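Local coordinates for peptidoglycan D,D-transpeptidase MrdA (PDB 7KIS), which probably cross-links the peptidoglycan of the bacterial cell wall as a penicillin-binding transpeptidase, at residues M283-S288 with Y315-R320. Numbering follows the deposited sequence.
Sequences MVSQPS and YNRVLR
Tyr315 meets Ser285 through its backbone: its carbonyl O lies 3.3 Å from Ser285 OG. The CB of Tyr315 also sits over one face of the Arg317 guanidinium, toward the rim. Asn316 is the centre of an inverse gamma turn. Its carbonyl accepts a hydrogen bond from Arg320 N, which closes the short turn that follows. With OG anti to its own backbone N (chi1 -173°), the Ser285 hydroxyl points at this turn and meets Arg317 N. Arg317 N donates to Ser285 OG at 3.0 Å, with an angle of 151° at the hydrogen. CG of Arg317 lies beside the same oxygen. The Arg317 chain bends at chi3 and crosses Pro287 at about a right angle. Its NH1 comes to 3.3 Å from Pro287 CD, just after the cis peptide bond. The guanidinium is gripped mainly by other residues: NE forms a salt bridge with Glu586, while NH1 and NH2 bond to the carbonyls of Arg312 and Asp311. This network probably fixes the rotation of the buried group and balances its charge. Val318 turns toward the strand, and its CG2 touches the carbonyl O of Val284. At Leu319 the contact is purely apolar. The extended Met283 crosses it at about a right angle and brings CE to 3.6 Å from Leu319 CD2; CE also reaches Val318 CG1. This is buried packing within the transpeptidase domain, away from the acylation site. Strand 280-286 is an outermost strand of the antiparallel sheet. Helix 253-263 packs against Val284 and Gln286, while Arg317 and Val318 extend the contact onto neighbouring strand 268-273.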
loop_
_atom_site.group_PDB
_atom_site.type_symbol
_atom_site.label_atom_id
_atom_site.label_comp_id
_atom_site.label_asym_id
_atom_site.label_seq_id
_atom_site.Cartn_x
_atom_site.Cartn_y
_atom_site.Cartn_z
ATOM N N MET A 283 7.862 -3.250 0.054
ATOM C CA MET A 283 7.331 -2.216 -0.836
ATOM C C MET A 283 7.830 -2.538 -2.243
ATOM O O MET A 283 8.979 -2.236 -2.578
ATOM C CB MET A 283 7.764 -0.828 -0.386
ATOM C CG MET A 283 7.293 0.295 -1.293
ATOM S SD MET A 283 8.122 1.853 -0.930
ATOM C CE MET A 283 7.021 3.016 -1.729
ATOM N N VAL A 284 6.964 -3.141 -3.055
ATOM C CA VAL A 284 7.346 -3.722 -4.337
ATOM C C VAL A 284 6.607 -3.001 -5.454
ATOM O O VAL A 284 5.383 -2.845 -5.394
ATOM C CB VAL A 284 7.049 -5.231 -4.375
ATOM C CG1 VAL A 284 7.562 -5.846 -5.666
ATOM C CG2 VAL A 284 7.662 -5.912 -3.167
ATOM N N SER A 285 7.353 -2.560 -6.467
ATOM C CA SER A 285 6.775 -2.037 -7.701
ATOM C C SER A 285 7.543 -2.607 -8.884
ATOM O O SER A 285 8.761 -2.425 -8.979
ATOM C CB SER A 285 6.808 -0.506 -7.726
ATOM O OG SER A 285 6.108 -0.001 -8.850
ATOM N N GLN A 286 6.831 -3.298 -9.784
ATOM C CA GLN A 286 7.396 -4.005 -10.925
ATOM C C GLN A 286 6.956 -3.349 -12.231
ATOM O O GLN A 286 5.805 -2.908 -12.339
ATOM C CB GLN A 286 6.964 -5.478 -10.919
ATOM C CG GLN A 286 8.023 -6.460 -11.403
ATOM C CD GLN A 286 9.212 -6.560 -10.465
ATOM O OE1 GLN A 286 9.158 -6.105 -9.323
ATOM N NE2 GLN A 286 10.294 -7.162 -10.945
ATOM N N PRO A 287 7.835 -3.267 -13.248
ATOM C CA PRO A 287 9.225 -3.745 -13.292
ATOM C C PRO A 287 10.200 -2.863 -12.513
ATOM O O PRO A 287 9.772 -1.889 -11.888
ATOM C CB PRO A 287 9.550 -3.721 -14.788
ATOM C CG PRO A 287 8.685 -2.654 -15.335
ATOM C CD PRO A 287 7.408 -2.721 -14.548
ATOM N N SER A 288 11.487 -3.203 -12.542
ATOM C CA SER A 288 12.496 -2.477 -11.788
ATOM C C SER A 288 13.488 -1.794 -12.726
ATOM O O SER A 288 13.358 -1.827 -13.955
ATOM C CB SER A 288 13.238 -3.429 -10.845
ATOM O OG SER A 288 12.354 -4.088 -9.953
ATOM N N TYR A 315 7.633 3.949 -13.270
ATOM C CA TYR A 315 6.361 4.216 -12.608
ATOM C C TYR A 315 6.366 3.566 -11.230
ATOM O O TYR A 315 6.416 2.337 -11.117
ATOM C CB TYR A 315 5.203 3.694 -13.455
ATOM C CG TYR A 315 3.880 4.375 -13.180
ATOM C CD1 TYR A 315 3.667 5.695 -13.554
ATOM C CD2 TYR A 315 2.842 3.696 -12.553
ATOM C CE1 TYR A 315 2.460 6.324 -13.307
ATOM C CE2 TYR A 315 1.630 4.317 -12.303
ATOM C CZ TYR A 315 1.445 5.630 -12.682
ATOM O OH TYR A 315 0.242 6.251 -12.435
ATOM N N ASN A 316 6.315 4.386 -10.182
ATOM C CA ASN A 316 6.172 3.887 -8.816
ATOM C C ASN A 316 4.695 3.585 -8.599
ATOM O O ASN A 316 3.920 4.434 -8.157
ATOM C CB ASN A 316 6.703 4.897 -7.806
ATOM C CG ASN A 316 6.985 4.275 -6.450
ATOM O OD1 ASN A 316 6.279 3.369 -6.010
ATOM N ND2 ASN A 316 8.025 4.761 -5.780
ATOM N N ARG A 317 4.301 2.351 -8.923
ATOM C CA ARG A 317 2.896 1.964 -8.863
ATOM C C ARG A 317 2.345 1.957 -7.444
ATOM O O ARG A 317 1.128 2.070 -7.266
ATOM C CB ARG A 317 2.709 0.590 -9.506
ATOM C CG ARG A 317 3.398 0.453 -10.852
ATOM C CD ARG A 317 3.058 -0.866 -11.527
ATOM N NE ARG A 317 2.881 -0.719 -12.969
ATOM C CZ ARG A 317 3.879 -0.592 -13.838
ATOM N NH1 ARG A 317 5.136 -0.593 -13.415
ATOM N NH2 ARG A 317 3.621 -0.465 -15.132
ATOM N N VAL A 318 3.206 1.833 -6.433
ATOM C CA VAL A 318 2.733 1.854 -5.054
ATOM C C VAL A 318 2.257 3.249 -4.673
ATOM O O VAL A 318 1.229 3.409 -4.002
ATOM C CB VAL A 318 3.839 1.357 -4.104
ATOM C CG1 VAL A 318 3.464 1.633 -2.657
ATOM C CG2 VAL A 318 4.098 -0.123 -4.316
ATOM N N LEU A 319 2.976 4.280 -5.109
ATOM C CA LEU A 319 2.738 5.644 -4.653
ATOM C C LEU A 319 1.903 6.466 -5.621
ATOM O O LEU A 319 1.023 7.215 -5.186
ATOM C CB LEU A 319 4.073 6.354 -4.411
ATOM C CG LEU A 319 4.992 5.671 -3.401
ATOM C CD1 LEU A 319 6.155 6.575 -3.026
ATOM C CD2 LEU A 319 4.199 5.268 -2.169
ATOM N N ARG A 320 2.157 6.350 -6.923
ATOM C CA ARG A 320 1.444 7.130 -7.925
ATOM C C ARG A 320 0.581 6.264 -8.833
ATOM O O ARG A 320 0.044 6.767 -9.826
ATOM C CB ARG A 320 2.436 7.949 -8.753
ATOM C CG ARG A 320 3.327 8.842 -7.906
ATOM C CD ARG A 320 4.453 9.453 -8.718
ATOM N NE ARG A 320 5.427 10.129 -7.866
ATOM C CZ ARG A 320 6.494 9.537 -7.339
ATOM N NH1 ARG A 320 6.729 8.254 -7.578
ATOM N NH2 ARG A 320 7.329 10.228 -6.574
#